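Serine acetyltransferase (Entamoeba histolytica, PDB 3Q1X) probably acetylates the hydroxyl of L-serine as a step of cysteine biosynthesis, and binds L-serine in a trimer built on left-handed beta-helices. Local coordinates at residues D2-I5 with Y6-A9; Q11-E14 with M15-Q18; E156-H159 with S160-I164. All coordinates share one frame; numbering follows the deposited sequence.

Interaction 1 of 3, residues D2-I5 with Y6-A9; sequences DNYI and YSIA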
loop_
_atom_site.group_PDB
_atom_site.type_symbol
_atom_site.label_atom_id
_atom_site.label_comp_id
_atom_site.label_asym_id
_atom_site.label_seq_id
_atom_site.Cartn_x
_atom_site.Cartn_y
_atom_site.Cartn_z
ATOM N N ASP A 2 -7.081 -21.055 29.418
ATOM C CA ASP A 2 -5.633 -21.248 29.564
ATOM C C ASP A 2 -5.198 -22.712 29.418
ATOM O O ASP A 2 -4.112 -22.991 28.899
ATOM C CB ASP A 2 -5.123 -20.667 30.884
ATOM C CG ASP A 2 -5.245 -19.148 30.941
ATOM O OD1 ASP A 2 -4.544 -18.443 30.173
ATOM O OD2 ASP A 2 -6.035 -18.659 31.771
ATOM N N ASN A 3 -6.048 -23.638 29.861
ATOM C CA ASN A 3 -5.751 -25.066 29.737
ATOM C C ASN A 3 -5.849 -25.540 28.291
ATOM O O ASN A 3 -5.049 -26.373 27.858
ATOM C CB ASN A 3 -6.638 -25.898 30.669
ATOM C CG ASN A 3 -6.374 -25.606 32.146
ATOM O OD1 ASN A 3 -5.291 -25.160 32.516
ATOM N ND2 ASN A 3 -7.369 -25.862 32.992
ATOM N N TYR A 4 -6.812 -24.987 27.549
ATOM C CA TYR A 4 -6.942 -25.255 26.113
ATOM C C TYR A 4 -5.760 -24.658 25.345
ATOM O O TYR A 4 -5.253 -25.277 24.418
ATOM C CB TYR A 4 -8.284 -24.729 25.568
ATOM C CG TYR A 4 -8.695 -25.317 24.226
ATOM C CD1 TYR A 4 -8.838 -26.697 24.059
ATOM C CD2 TYR A 4 -8.953 -24.492 23.125
ATOM C CE1 TYR A 4 -9.214 -27.243 22.833
ATOM C CE2 TYR A 4 -9.342 -25.042 21.882
ATOM C CZ TYR A 4 -9.459 -26.416 21.752
ATOM O OH TYR A 4 -9.838 -26.982 20.555
ATOM N N ILE A 5 -5.315 -23.471 25.755
ATOM C CA ILE A 5 -4.125 -22.829 25.174
ATOM C C ILE A 5 -2.905 -23.716 25.365
ATOM O O ILE A 5 -2.180 -23.977 24.405
ATOM C CB ILE A 5 -3.852 -21.417 25.772
ATOM C CG1 ILE A 5 -4.879 -20.412 25.249
ATOM C CG2 ILE A 5 -2.433 -20.939 25.438
ATOM C CD1 ILE A 5 -4.936 -19.102 26.021
ATOM N N TYR A 6 -2.700 -24.201 26.592
ATOM C CA TYR A 6 -1.588 -25.112 26.857
ATOM C C TYR A 6 -1.597 -26.327 25.913
ATOM O O TYR A 6 -0.544 -26.719 25.395
ATOM C CB TYR A 6 -1.540 -25.606 28.315
ATOM C CG TYR A 6 -0.637 -26.813 28.369
ATOM C CD1 TYR A 6 0.750 -26.671 28.460
ATOM C CD2 TYR A 6 -1.151 -28.097 28.204
ATOM C CE1 TYR A 6 1.586 -27.780 28.441
ATOM C CE2 TYR A 6 -0.314 -29.216 28.174
ATOM C CZ TYR A 6 1.047 -29.049 28.299
ATOM O OH TYR A 6 1.864 -30.154 28.274
ATOM N N SER A 7 -2.776 -26.922 25.711
ATOM C CA SER A 7 -2.903 -28.126 24.879
ATOM C C SER A 7 -2.623 -27.828 23.416
ATOM O O SER A 7 -1.976 -28.620 22.731
ATOM C CB SER A 7 -4.285 -28.770 25.024
ATOM O OG SER A 7 -5.278 -28.088 24.262
ATOM N N ILE A 8 -3.122 -26.683 22.951
ATOM C CA ILE A 8 -2.908 -26.265 21.569
ATOM C C ILE A 8 -1.438 -25.894 21.340
ATOM O O ILE A 8 -0.860 -26.274 20.325
ATOM C CB ILE A 8 -3.889 -25.126 21.138
ATOM C CG1 ILE A 8 -5.351 -25.620 21.147
ATOM C CG2 ILE A 8 -3.523 -24.542 19.770
ATOM C CD1 ILE A 8 -5.663 -26.798 20.218
ATOM N N ALA A 9 -0.829 -25.178 22.285
ATOM C CA ALA A 9 0.594 -24.832 22.187
ATOM C C ALA A 9 1.486 -26.067 22.222
ATOM O O ALA A 9 2.528 -26.104 21.568
ATOM C CB ALA A 9 0.996 -23.870 23.291
#

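Interaction 2 of 3, residues Q11-E14 with M15-Q18; sequences QLYE and MYLQ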
loop_
_atom_site.group_PDB
_atom_site.type_symbol
_atom_site.label_atom_id
_atom_site.label_comp_id
_atom_site.label_asym_id
_atom_site.label_seq_id
_atom_site.Cartn_x
_atom_site.Cartn_y
_atom_site.Cartn_z
ATOM N N GLN A 11 0.587 -29.086 21.008
ATOM C CA GLN A 11 0.432 -29.688 19.677
ATOM C C GLN A 11 1.253 -28.947 18.614
ATOM O O GLN A 11 1.998 -29.573 17.861
ATOM C CB GLN A 11 -1.047 -29.784 19.263
ATOM C CG GLN A 11 -1.238 -30.297 17.831
ATOM C CD GLN A 11 -2.664 -30.712 17.502
ATOM O OE1 GLN A 11 -3.610 -30.392 18.225
ATOM N NE2 GLN A 11 -2.824 -31.413 16.381
ATOM N N LEU A 12 1.118 -27.623 18.582
ATOM C CA LEU A 12 1.895 -26.766 17.677
ATOM C C LEU A 12 3.407 -26.935 17.879
ATOM O O LEU A 12 4.178 -26.946 16.911
ATOM C CB LEU A 12 1.489 -25.299 17.854
ATOM C CG LEU A 12 0.116 -24.852 17.331
ATOM C CD1 LEU A 12 -0.194 -23.430 17.795
ATOM C CD2 LEU A 12 0.004 -24.948 15.812
ATOM N N TYR A 13 3.828 -27.086 19.131
ATOM C CA TYR A 13 5.244 -27.300 19.423
ATOM C C TYR A 13 5.763 -28.632 18.877
ATOM O O TYR A 13 6.860 -28.691 18.306
ATOM C CB TYR A 13 5.519 -27.180 20.926
ATOM C CG TYR A 13 6.977 -27.361 21.281
ATOM C CD1 TYR A 13 7.920 -26.385 20.959
ATOM C CD2 TYR A 13 7.415 -28.514 21.935
ATOM C CE1 TYR A 13 9.266 -26.551 21.279
ATOM C CE2 TYR A 13 8.755 -28.689 22.261
ATOM C CZ TYR A 13 9.673 -27.703 21.931
ATOM O OH TYR A 13 10.998 -27.874 22.251
ATOM N N GLU A 14 4.973 -29.692 19.061
ATOM C CA GLU A 14 5.300 -31.025 18.553
ATOM C C GLU A 14 5.354 -31.046 17.025
ATOM O O GLU A 14 6.200 -31.725 16.434
ATOM C CB GLU A 14 4.294 -32.058 19.072
ATOM C CG GLU A 14 4.510 -32.474 20.531
ATOM C CD GLU A 14 5.838 -33.192 20.759
ATOM O OE1 GLU A 14 6.095 -34.217 20.090
ATOM O OE2 GLU A 14 6.627 -32.731 21.614
ATOM N N MET A 15 4.448 -30.299 16.395
ATOM C CA MET A 15 4.459 -30.132 14.943
ATOM C C MET A 15 5.736 -29.425 14.502
ATOM O O MET A 15 6.384 -29.853 13.548
ATOM C CB MET A 15 3.230 -29.354 14.479
ATOM C CG MET A 15 1.940 -30.154 14.566
ATOM S SD MET A 15 0.502 -29.083 14.569
ATOM C CE MET A 15 0.197 -28.926 12.821
ATOM N N TYR A 16 6.095 -28.356 15.213
ATOM C CA TYR A 16 7.345 -27.632 14.970
ATOM C C TYR A 16 8.551 -28.579 15.022
ATOM O O TYR A 16 9.379 -28.579 14.114
ATOM C CB TYR A 16 7.479 -26.469 15.962
ATOM C CG TYR A 16 8.888 -25.939 16.177
ATOM C CD1 TYR A 16 9.448 -24.994 15.314
ATOM C CD2 TYR A 16 9.649 -26.364 17.270
ATOM C CE1 TYR A 16 10.746 -24.504 15.524
ATOM C CE2 TYR A 16 10.939 -25.883 17.490
ATOM C CZ TYR A 16 11.482 -24.954 16.617
ATOM O OH TYR A 16 12.759 -24.480 16.842
ATOM N N LEU A 17 8.621 -29.411 16.061
ATOM C CA LEU A 17 9.698 -30.396 16.202
ATOM C C LEU A 17 9.790 -31.398 15.041
ATOM O O LEU A 17 10.883 -31.879 14.705
ATOM C CB LEU A 17 9.562 -31.147 17.529
ATOM C CG LEU A 17 9.965 -30.442 18.823
ATOM C CD1 LEU A 17 9.667 -31.367 19.990
ATOM C CD2 LEU A 17 11.441 -30.027 18.818
ATOM N N GLN A 18 8.648 -31.685 14.420
ATOM C CA GLN A 18 8.548 -32.704 13.375
ATOM C C GLN A 18 8.564 -32.106 11.968
ATOM O O GLN A 18 8.579 -32.841 10.980
ATOM C CB GLN A 18 7.288 -33.555 13.579
ATOM C CG GLN A 18 7.301 -34.396 14.857
ATOM C CD GLN A 18 5.917 -34.884 15.252
ATOM O OE1 GLN A 18 5.116 -35.273 14.399
ATOM N NE2 GLN A 18 5.628 -34.870 16.552
#

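Interaction 3 of 3, residues E156-H159 with S160-I164; sequences ESVH and SYTSI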
loop_
_atom_site.group_PDB
_atom_site.type_symbol
_atom_site.label_atom_id
_atom_site.label_comp_id
_atom_site.label_asym_id
_atom_site.label_seq_id
_atom_site.Cartn_x
_atom_site.Cartn_y
_atom_site.Cartn_z
ATOM N N GLU A 156 -8.038 -5.308 7.402
ATOM C CA GLU A 156 -7.653 -3.950 7.003
ATOM C C GLU A 156 -6.223 -3.581 7.444
ATOM O O GLU A 156 -5.546 -2.766 6.789
ATOM C CB GLU A 156 -8.670 -2.915 7.490
ATOM C CG GLU A 156 -9.994 -2.915 6.707
ATOM C CD GLU A 156 -9.832 -2.796 5.203
ATOM O OE1 GLU A 156 -8.875 -2.148 4.727
ATOM O OE2 GLU A 156 -10.689 -3.353 4.493
ATOM N N SER A 157 -5.753 -4.189 8.535
ATOM C CA SER A 157 -4.329 -4.112 8.887
ATOM C C SER A 157 -3.456 -4.757 7.805
ATOM O O SER A 157 -2.463 -4.180 7.363
ATOM C CB SER A 157 -4.047 -4.742 10.248
ATOM O OG SER A 157 -4.609 -3.978 11.297
ATOM N N VAL A 158 -3.849 -5.955 7.374
ATOM C CA VAL A 158 -3.207 -6.628 6.241
ATOM C C VAL A 158 -3.263 -5.749 4.977
ATOM O O VAL A 158 -2.245 -5.549 4.304
ATOM C CB VAL A 158 -3.862 -7.998 5.976
ATOM C CG1 VAL A 158 -3.396 -8.560 4.651
ATOM C CG2 VAL A 158 -3.589 -8.975 7.131
ATOM N N HIS A 159 -4.438 -5.178 4.712
ATOM C CA HIS A 159 -4.668 -4.278 3.599
ATOM C C HIS A 159 -3.656 -3.115 3.577
ATOM O O HIS A 159 -3.045 -2.833 2.546
ATOM C CB HIS A 159 -6.122 -3.791 3.706
ATOM C CG HIS A 159 -6.697 -3.205 2.452
ATOM N ND1 HIS A 159 -6.149 -3.386 1.200
ATOM C CD2 HIS A 159 -7.819 -2.473 2.269
ATOM C CE1 HIS A 159 -6.893 -2.759 0.306
ATOM N NE2 HIS A 159 -7.913 -2.198 0.926
ATOM N N SER A 160 -3.443 -2.474 4.727
ATOM C CA SER A 160 -2.502 -1.342 4.826
ATOM C C SER A 160 -1.046 -1.773 4.655
ATOM O O SER A 160 -0.241 -1.077 4.030
ATOM C CB SER A 160 -2.665 -0.621 6.170
ATOM O OG SER A 160 -3.959 -0.050 6.307
ATOM N N TYR A 161 -0.723 -2.935 5.217
ATOM C CA TYR A 161 0.658 -3.436 5.208
ATOM C C TYR A 161 1.145 -3.974 3.846
ATOM O O TYR A 161 2.319 -3.805 3.503
ATOM C CB TYR A 161 0.837 -4.473 6.331
ATOM C CG TYR A 161 2.273 -4.872 6.557
ATOM C CD1 TYR A 161 3.192 -3.958 7.082
ATOM C CD2 TYR A 161 2.723 -6.146 6.230
ATOM C CE1 TYR A 161 4.522 -4.307 7.284
ATOM C CE2 TYR A 161 4.060 -6.514 6.430
ATOM C CZ TYR A 161 4.945 -5.591 6.965
ATOM O OH TYR A 161 6.267 -5.942 7.148
ATOM N N THR A 162 0.249 -4.597 3.079
ATOM C CA THR A 162 0.615 -5.350 1.869
ATOM C C THR A 162 -0.164 -4.901 0.630
ATOM O O THR A 162 0.152 -5.322 -0.485
ATOM C CB THR A 162 0.287 -6.843 2.059
ATOM O OG1 THR A 162 -1.126 -6.988 2.217
ATOM C CG2 THR A 162 1.001 -7.414 3.289
ATOM N N SER A 163 -1.196 -4.085 0.836
ATOM C CA SER A 163 -2.104 -3.640 -0.246
ATOM C C SER A 163 -2.880 -4.798 -0.880
ATOM O O SER A 163 -3.406 -4.662 -1.993
ATOM C CB SER A 163 -1.360 -2.829 -1.326
ATOM O OG SER A 163 -0.511 -1.852 -0.757
ATOM N N ILE A 164 -2.921 -5.925 -0.169
ATOM C CA ILE A 164 -3.726 -7.098 -0.510
ATOM C C ILE A 164 -5.021 -7.044 0.310
ATOM O O ILE A 164 -4.982 -6.870 1.534
ATOM C CB ILE A 164 -2.964 -8.416 -0.234
ATOM C CG1 ILE A 164 -1.650 -8.471 -1.022
ATOM C CG2 ILE A 164 -3.848 -9.648 -0.539
ATOM C CD1 ILE A 164 -0.750 -9.618 -0.616
HETATM O O HOH W 1 -6.692 -0.398 5.154
#

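Interaction 1 of 3, residues D2-I5 with Y6-A9
Ile8 packs its CG1 over one face of the Tyr4 ring, one turn back along the same helix. CG1 lies 4.2 Å from the centroid of the Tyr4 ring and 13° off the ring normal. This is a CH-pi contact. With CG of Tyr4 opposite its backbone N, the ring meets the Ile8 side chain at a slant. CD1 of Ile8 follows the ring outward to CZ of Tyr4, at 4.1 Å.

The carbonyl O of Tyr4 sits at the tight centre of the contact. It accepts two bonds, both from the same face of its plane. Ile8 N gives the regular helical bond, 2.9 Å from Tyr4 O. Ser7 OG gives the other, 2.8 Å from Tyr4 O, at an angle of 123° at the oxygen. The hydroxyl of Ser7 is folded back between its own N and carbonyl carbon (chi1 79°), which turns it to the preceding turn. Ala9 N closes a straight bond of 2.8 Å to Ile5 O. The CB of Ala9 rests 3.4 Å from the same Ile5 O.

Ile5 is buried. It packs on Leu65, Thr66 and Val69 of helix 59-79 and on Leu93 of helix 82-113. Tyr4 also reaches helix 82-113, at Met90, Leu93 and Glu94.

The other side is loose. Asp2, Asn3 and Tyr6 are exposed, and their side chains make little contact across the turn. Their link is mostly backbone: Tyr6 N bonds to Asp2 O, and Ser7 N bonds to Asn3 O at 3.2 Å.

The pattern is that of an amphipathic alpha-helix in its first turns, with one flank laid against the helical N-terminal part of the fold.

Interaction 2 of 3, residues Q11-E14 with M15-Q18
Tyr13 meets both Tyr16 and Leu17 with its ring. Leu17 CG stands over one face of the Tyr13 ring, displaced toward the rim. Leu17 CD1 comes closest, 3.6 Å from Tyr13 CE2. The Tyr16 ring lies beside the Tyr13 ring. The planes differ by 29° and the centroids are 5.9 Å apart, so the rings barely overlap. The nearest atoms are Tyr13 CE1 and Tyr16 CD2, at 4.0 Å. Both rings leave the helix in the same sense, for in each tyrosine CG lies opposite the backbone N.

Met15 makes a second group of contacts. Its SD passes across the aliphatic part of Gln11, 3.9 Å from Gln11 CG, and touches Leu12 CD2 more loosely. Gln11 and Met15 both lean on Arg101 of helix 82-113.

The backbone hydrogen bonds are regular for three steps. Met15 N, Tyr16 N and Leu17 N each reach the carbonyl four residues back, with Met15 N 2.9 Å from Gln11 O. The fourth is poorer. Gln18 N is 3.2 Å from Glu14 O, and the bond is weak. A further weak bond joins Gln18 N to Met15 O.

The polar side chains meet only loosely. Glu14 OE1 lies 3.6 Å from Gln18 NE2, with the carboxylate and amide planes 64° apart. Tyr16 OH has its partner elsewhere, in a hydrogen bond to Asp48 OD1. The Tyr16 ring also meets His24 edge to face.

The chemistry implies a turn held by backbone bonds and by carbon and sulfur contacts, its polar side chains adding little across it; the hydroxyl of Tyr16 bonds instead to Asp48.

Interaction 3 of 3, residues E156-H159 with S160-I164
Val158 O takes two hydrogen bonds from a single residue, Thr162. Thr162 N lies 2.9 Å from Val158 O, nearly in line with the carbonyl. Thr162 OG1 lies 2.8 Å from Val158 O and stands above the carbonyl plane, 49° out of it. The hydroxyl can do this because OG1 is tucked between its own N and carbonyl carbon (chi1 64°). Thr162 OG1 also accepts from Ile164 N, at 3.2 Å, which makes an ST turn. One hydroxyl therefore binds the last helical turn and the chain that leaves it.

The helix ends here. Ser163 has positive phi (63°), and its N makes a weak bond of 2.8 Å to His159 O. Ile164 then turns its carbonyl back, so that Ile164 O lies 3.3 Å from His159 CA in a CA-H...O contact.

Water 1 spans one turn on another flank. It donates to Glu156 OE1 at 2.8 Å and to Ser160 OG at 3.0 Å. The Glu156 chain bends at its second torsion, and its OE2 forms a salt bridge with Arg152. The second subunit supplies further partners: Tyr161 O for Ser160 OG, and His180 O for His159 NE2. Ser163 OG is hydrogen-bonded to Ser163 OG of both the second and the third subunit. The exact turn of the His159 ring is doubtful, because its CD2 is modelled too close to Glu156 OE1.

Helix 150-162 thus ends among the three subunits. Val158 and Ile164 pack on Ala132 of helix 128-144, and Tyr161 rests on Val34 and Phe35. Ser163 pairs its backbone with Gly183. Strand 165-166 follows at once and begins the parallel strands of the left-handed beta-helix.

The chain opens with helix 2-18, which holds interactions 1 and 2 in series. Their centres are 13 Å apart, and both join consecutive turns of one helix. Interaction 1 faces helices 59-79 and 82-113. Interaction 2 continues along helix 82-113 and reaches residues in loops. Interaction 3 comes much later, at the end of helix 150-162. Its centre is about 30 Å from that of interaction 1 and about 29 Å from that of interaction 2. None of the three closes a long loop, and none nests or crosses. Interactions 1 and 2 belong to the helical part, while interaction 3 joins it to the beta-helix and the other subunits.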